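Local coordinates for protein cortical-lytic enzyme (Clostridium perfringens, PDB 5JIP) that is a muramidase of glycoside hydrolase family 25, probably with lysozyme activity, involved in hydrolysing the spore-cortex peptidoglycan during germination, at residues V111-T116 / M147-L152; E126-I131 / Y168-M173. All coordinates share one frame; numbering follows the deposited sequence.

Contact 1 (V111-T116 / M147-L152); sequences VLDVET and MLYTGL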
loop_
_atom_site.group_PDB
_atom_site.type_symbol
_atom_site.label_atom_id
_atom_site.label_comp_id
_atom_site.label_asym_id
_atom_site.label_seq_id
_atom_site.Cartn_x
_atom_site.Cartn_y
_atom_site.Cartn_z
ATOM N N VAL A 111 3.664 -8.859 -19.884
ATOM C CA VAL A 111 4.510 -9.976 -19.485
ATOM C C VAL A 111 5.736 -10.068 -20.396
ATOM O O VAL A 111 5.621 -9.972 -21.629
ATOM C CB VAL A 111 3.716 -11.296 -19.506
ATOM C CG1 VAL A 111 4.612 -12.520 -19.491
ATOM C CG2 VAL A 111 2.767 -11.351 -18.330
ATOM N N LEU A 112 6.906 -10.269 -19.773
ATOM C CA LEU A 112 8.122 -10.714 -20.446
ATOM C C LEU A 112 8.257 -12.226 -20.294
ATOM O O LEU A 112 8.342 -12.745 -19.179
ATOM C CB LEU A 112 9.349 -10.000 -19.879
ATOM C CG LEU A 112 10.699 -10.358 -20.498
ATOM C CD1 LEU A 112 10.785 -9.801 -21.897
ATOM C CD2 LEU A 112 11.793 -9.773 -19.619
ATOM N N ASP A 113 8.258 -12.915 -21.424
ATOM C CA ASP A 113 8.283 -14.374 -21.510
ATOM C C ASP A 113 9.711 -14.792 -21.831
ATOM O O ASP A 113 10.191 -14.558 -22.945
ATOM C CB ASP A 113 7.271 -14.802 -22.579
ATOM C CG ASP A 113 7.396 -16.267 -23.024
ATOM O OD1 ASP A 113 8.185 -17.051 -22.449
ATOM O OD2 ASP A 113 6.641 -16.624 -23.963
ATOM N N VAL A 114 10.395 -15.390 -20.851
ATOM C CA VAL A 114 11.807 -15.745 -20.961
ATOM C C VAL A 114 11.913 -17.261 -20.896
ATOM O O VAL A 114 11.604 -17.882 -19.867
ATOM C CB VAL A 114 12.663 -15.085 -19.869
ATOM C CG1 VAL A 114 14.136 -15.480 -20.029
ATOM C CG2 VAL A 114 12.501 -13.593 -19.915
ATOM N N GLU A 115 12.335 -17.850 -21.996
ATOM C CA GLU A 115 12.460 -19.294 -22.127
ATOM C C GLU A 115 13.751 -19.675 -22.829
ATOM O O GLU A 115 13.951 -20.857 -23.111
ATOM C CB GLU A 115 11.270 -19.881 -22.921
ATOM C CG GLU A 115 9.947 -19.777 -22.235
ATOM C CD GLU A 115 8.808 -20.152 -23.169
ATOM O OE1 GLU A 115 8.879 -21.249 -23.780
ATOM O OE2 GLU A 115 7.867 -19.342 -23.302
ATOM N N THR A 116 14.612 -18.715 -23.137
ATOM C CA THR A 116 15.812 -18.930 -23.923
ATOM C C THR A 116 16.863 -17.954 -23.411
ATOM O O THR A 116 16.504 -16.913 -22.841
ATOM C CB THR A 116 15.513 -18.737 -25.422
ATOM O OG1 THR A 116 16.596 -19.238 -26.214
ATOM C CG2 THR A 116 15.277 -17.296 -25.757
ATOM N N MET A 147 5.249 -8.197 -15.467
ATOM C CA MET A 147 5.306 -9.552 -14.909
ATOM C C MET A 147 6.278 -10.407 -15.717
ATOM O O MET A 147 6.388 -10.245 -16.933
ATOM C CB MET A 147 3.910 -10.199 -14.887
ATOM C CG MET A 147 3.900 -11.665 -14.438
ATOM S SD MET A 147 2.371 -12.187 -13.633
ATOM C CE MET A 147 1.246 -12.182 -15.009
ATOM N N LEU A 148 7.022 -11.271 -15.013
ATOM C CA LEU A 148 7.953 -12.219 -15.626
ATOM C C LEU A 148 7.317 -13.598 -15.724
ATOM O O LEU A 148 6.800 -14.132 -14.733
ATOM C CB LEU A 148 9.257 -12.319 -14.828
ATOM C CG LEU A 148 10.287 -13.312 -15.414
ATOM C CD1 LEU A 148 10.800 -12.763 -16.689
ATOM C CD2 LEU A 148 11.410 -13.551 -14.406
ATOM N N TYR A 149 7.312 -14.156 -16.935
ATOM C CA TYR A 149 6.978 -15.549 -17.146
ATOM C C TYR A 149 8.249 -16.352 -17.398
ATOM O O TYR A 149 9.070 -15.977 -18.248
ATOM C CB TYR A 149 6.031 -15.747 -18.331
ATOM C CG TYR A 149 5.901 -17.210 -18.724
ATOM C CD1 TYR A 149 6.871 -17.836 -19.507
ATOM C CD2 TYR A 149 4.793 -17.959 -18.347
ATOM C CE1 TYR A 149 6.776 -19.161 -19.855
ATOM C CE2 TYR A 149 4.678 -19.315 -18.734
ATOM C CZ TYR A 149 5.682 -19.897 -19.488
ATOM O OH TYR A 149 5.616 -21.211 -19.881
ATOM N N THR A 150 8.385 -17.472 -16.693
ATOM C CA THR A 150 9.452 -18.409 -16.967
ATOM C C THR A 150 9.063 -19.734 -16.340
ATOM O O THR A 150 8.141 -19.806 -15.536
ATOM C CB THR A 150 10.804 -17.880 -16.438
ATOM O OG1 THR A 150 11.867 -18.680 -16.964
ATOM C CG2 THR A 150 10.861 -17.930 -14.966
ATOM N N GLY A 151 9.809 -20.790 -16.699
ATOM C CA GLY A 151 9.561 -22.114 -16.178
ATOM C C GLY A 151 10.447 -22.472 -14.988
ATOM O O GLY A 151 11.539 -21.935 -14.816
ATOM N N LEU A 152 9.948 -23.408 -14.172
ATOM C CA LEU A 152 10.724 -23.903 -13.040
ATOM C C LEU A 152 12.036 -24.517 -13.507
ATOM O O LEU A 152 13.098 -24.262 -12.920
ATOM C CB LEU A 152 9.896 -24.926 -12.253
ATOM C CG LEU A 152 10.550 -25.514 -10.978
ATOM C CD1 LEU A 152 10.944 -24.405 -10.031
ATOM C CD2 LEU A 152 9.646 -26.522 -10.249
#
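The ring of Y149 lies alongside D113, with CD1 of Y149 3.3 Å from OD1 of D113. Both side chains leave their strands the same way, CG anti to the backbone N, and the carboxylate plane stands 74° to the ring. E115, from the loop just beyond, crosses obliquely to bring OE2 to 3.6 Å from CE1 of Y149. The two acids crowd together, OD1 of D113 and OE2 of E115 being 2.5 Å apart, which would be consistent with a retained proton. N4 of a bound MES, probably from the crystallisation liquor, is hydrogen-bonded to OD2 of D113 and OE2 of E115, while the Y149 hydroxyl is hydrogen-bonded to OE1 of Q203. On the same face V111 lies beside M147 (CG2 to CE 3.7 Å), and its CG1 meets CB of Y149. On the opposite face, that of L112 and L148, CD1 of L148 touches CG2 of V114, the two crossing obliquely. Hydrogen bonds lace the parallel backbones: L112 N to M147 O, Y149 N to L112 O (2.8 Å) and V114 N to Y149 O, this last nearly straight (N-H...O 176°). T150 OG1 donates another, of 3.0 Å, to V114 O. Neighbouring parallel strands joined by helix 124-142 form a beta-alpha-beta unit of the TIM-barrel-like family 25 domain, and acids at the C-terminal strand end are consistent with such glycosidases' active-site pocket.

Contact 2 (E126-I131 / Y168-M173); sequences ELVNWI and YPLSDM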
loop_
_atom_site.group_PDB
_atom_site.type_symbol
_atom_site.label_atom_id
_atom_site.label_comp_id
_atom_site.label_asym_id
_atom_site.label_seq_id
_atom_site.Cartn_x
_atom_site.Cartn_y
_atom_site.Cartn_z
ATOM N N GLU A 126 24.474 -12.404 -16.606
ATOM C CA GLU A 126 24.143 -11.817 -17.893
ATOM C C GLU A 126 22.649 -11.940 -18.191
ATOM O O GLU A 126 22.033 -10.984 -18.682
ATOM C CB GLU A 126 24.980 -12.475 -18.992
ATOM C CG GLU A 126 26.450 -12.093 -18.929
ATOM C CD GLU A 126 27.327 -12.911 -19.849
ATOM O OE1 GLU A 126 27.061 -14.125 -20.015
ATOM O OE2 GLU A 126 28.286 -12.319 -20.404
ATOM N N LEU A 127 22.055 -13.101 -17.909
ATOM C CA LEU A 127 20.633 -13.280 -18.209
ATOM C C LEU A 127 19.789 -12.362 -17.334
ATOM O O LEU A 127 18.921 -11.635 -17.828
ATOM C CB LEU A 127 20.222 -14.730 -18.010
ATOM C CG LEU A 127 18.741 -15.050 -18.246
ATOM C CD1 LEU A 127 18.348 -14.735 -19.664
ATOM C CD2 LEU A 127 18.413 -16.513 -17.969
ATOM N N VAL A 128 20.060 -12.350 -16.032
ATOM C CA VAL A 128 19.265 -11.533 -15.127
ATOM C C VAL A 128 19.465 -10.050 -15.429
ATOM O O VAL A 128 18.506 -9.283 -15.404
ATOM C CB VAL A 128 19.589 -11.886 -13.657
ATOM C CG1 VAL A 128 18.953 -10.894 -12.698
ATOM C CG2 VAL A 128 19.127 -13.318 -13.284
ATOM N N ASN A 129 20.710 -9.605 -15.678
ATOM C CA ASN A 129 20.926 -8.220 -16.071
ATOM C C ASN A 129 20.089 -7.840 -17.296
ATOM O O ASN A 129 19.578 -6.717 -17.386
ATOM C CB ASN A 129 22.403 -7.973 -16.359
ATOM C CG ASN A 129 23.216 -7.794 -15.101
ATOM O OD1 ASN A 129 22.681 -7.785 -13.984
ATOM N ND2 ASN A 129 24.516 -7.638 -15.275
ATOM N N TRP A 130 19.968 -8.748 -18.264
ATOM C CA TRP A 130 19.178 -8.451 -19.459
ATOM C C TRP A 130 17.701 -8.285 -19.117
ATOM O O TRP A 130 17.063 -7.317 -19.531
ATOM C CB TRP A 130 19.382 -9.550 -20.502
ATOM C CG TRP A 130 18.791 -9.215 -21.811
ATOM C CD1 TRP A 130 19.430 -8.669 -22.897
ATOM C CD2 TRP A 130 17.422 -9.380 -22.197
ATOM N NE1 TRP A 130 18.538 -8.483 -23.921
ATOM C CE2 TRP A 130 17.299 -8.914 -23.517
ATOM C CE3 TRP A 130 16.280 -9.879 -21.547
ATOM C CZ2 TRP A 130 16.075 -8.952 -24.217
ATOM C CZ3 TRP A 130 15.084 -9.903 -22.232
ATOM C CH2 TRP A 130 14.991 -9.448 -23.560
ATOM N N ILE A 131 17.149 -9.210 -18.326
ATOM C CA ILE A 131 15.760 -9.096 -17.891
ATOM C C ILE A 131 15.546 -7.805 -17.111
ATOM O O ILE A 131 14.582 -7.070 -17.335
ATOM C CB ILE A 131 15.383 -10.319 -17.049
ATOM C CG1 ILE A 131 15.494 -11.570 -17.900
ATOM C CG2 ILE A 131 13.994 -10.124 -16.407
ATOM C CD1 ILE A 131 15.349 -12.831 -17.088
ATOM N N TYR A 168 18.724 -11.884 -5.408
ATOM C CA TYR A 168 17.710 -12.227 -6.406
ATOM C C TYR A 168 17.136 -10.911 -6.912
ATOM O O TYR A 168 16.112 -10.444 -6.397
ATOM C CB TYR A 168 16.611 -13.096 -5.807
ATOM C CG TYR A 168 17.082 -14.410 -5.269
ATOM C CD1 TYR A 168 17.198 -15.517 -6.100
ATOM C CD2 TYR A 168 17.394 -14.553 -3.921
ATOM C CE1 TYR A 168 17.612 -16.740 -5.605
ATOM C CE2 TYR A 168 17.814 -15.762 -3.411
ATOM C CZ TYR A 168 17.930 -16.853 -4.259
ATOM O OH TYR A 168 18.340 -18.064 -3.766
ATOM N N PRO A 169 17.778 -10.279 -7.901
ATOM C CA PRO A 169 17.318 -8.956 -8.346
ATOM C C PRO A 169 15.929 -8.949 -8.966
ATOM O O PRO A 169 15.313 -7.877 -9.037
ATOM C CB PRO A 169 18.377 -8.541 -9.376
ATOM C CG PRO A 169 19.606 -9.404 -9.047
ATOM C CD PRO A 169 19.024 -10.692 -8.570
ATOM N N LEU A 170 15.428 -10.077 -9.457
ATOM C CA LEU A 170 14.108 -10.072 -10.092
ATOM C C LEU A 170 12.973 -10.447 -9.142
ATOM O O LEU A 170 11.815 -10.521 -9.588
ATOM C CB LEU A 170 14.106 -11.023 -11.278
ATOM C CG LEU A 170 15.241 -10.825 -12.269
ATOM C CD1 LEU A 170 15.177 -11.901 -13.329
ATOM C CD2 LEU A 170 15.269 -9.410 -12.858
ATOM N N SER A 171 13.264 -10.676 -7.856
ATOM C CA SER A 171 12.275 -11.245 -6.940
ATOM C C SER A 171 11.170 -10.262 -6.591
ATOM O O SER A 171 10.195 -10.650 -5.925
ATOM C CB SER A 171 12.970 -11.739 -5.656
ATOM O OG SER A 171 13.564 -10.679 -4.906
ATOM N N ASP A 172 11.306 -9.006 -6.990
ATOM C CA ASP A 172 10.240 -8.046 -6.795
ATOM C C ASP A 172 9.326 -7.984 -8.015
ATOM O O ASP A 172 8.279 -7.353 -7.948
ATOM C CB ASP A 172 10.800 -6.649 -6.473
ATOM C CG ASP A 172 11.526 -6.005 -7.636
ATOM O OD1 ASP A 172 12.278 -6.710 -8.355
ATOM O OD2 ASP A 172 11.343 -4.775 -7.804
ATOM N N MET A 173 9.657 -8.680 -9.096
ATOM C CA MET A 173 8.725 -8.766 -10.216
ATOM C C MET A 173 7.564 -9.696 -9.873
ATOM O O MET A 173 7.754 -10.706 -9.209
ATOM C CB MET A 173 9.436 -9.278 -11.474
ATOM C CG MET A 173 10.579 -8.400 -11.904
ATOM S SD MET A 173 11.270 -8.968 -13.466
ATOM C CE MET A 173 9.945 -8.518 -14.619
#
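Helix 124-142 runs through 126-131 in regular turns, facing a loop that folds into two type I beta turns, Y168 to S171 and L170 to M173. Nearest approach of the backbones is at V128 and L170, whose CA atoms are 7.4 Å apart, and no hydrogen bond crosses the gap. Y168 O steadies the first turn by accepting hydrogen bonds from both the backbone N and the OG of S171, the latter at 3.0 Å. In the second, M173 N is hydrogen-bonded to L170 O. L170 carries most of the interface: with CG anti to its own carbonyl carbon (chi1 -51°), it reaches V128 and I131, about one helical turn apart. V128 slides past it in the opposite direction, CG1 of V128 resting 3.7 Å from CG of L170. I131 crosses it at about a right angle, its CG2 3.7 Å from CD1 of L170 and 3.8 Å from CD2, so that one methyl meets both branches of the leucine. The P169 ring meets the same methyl of V128 as L170 does, its CG 4.0 Å from CG1 of V128, and SD of M173 comes to 4.2 Å from CG2 of I131. Beyond these apolar atoms, D172 forms a salt bridge with R135, further along the same helix. The whole is apolar packing of a turn-rich loop on the outer helix of a beta-alpha barrel, just ahead of strand 175-178 and away from the magnesium site.

Overall arrangement
Contacts 1 and 2 sit 11 Å apart, centre to centre, on the same side of the chain's centre and within the family 25 domain. Their segments alternate along the chain: strand 111-113, helix 124-142, strand 147-151, then the loop that leads to strand 175-178, the next parallel neighbour in the sheet. I131 is the meeting point, its CG2 3.9 Å from CD2 of L112, while CE of M173 packs 3.9 Å from CB of L148. Contact 1 pairs two neighbouring strands of the barrel sheet, and contact 2 closes the layer outside it, burying the apolar side of helix 124-142 between strands and loop. D113 points to the face away from the helix, and E115 joins it from the loop beyond.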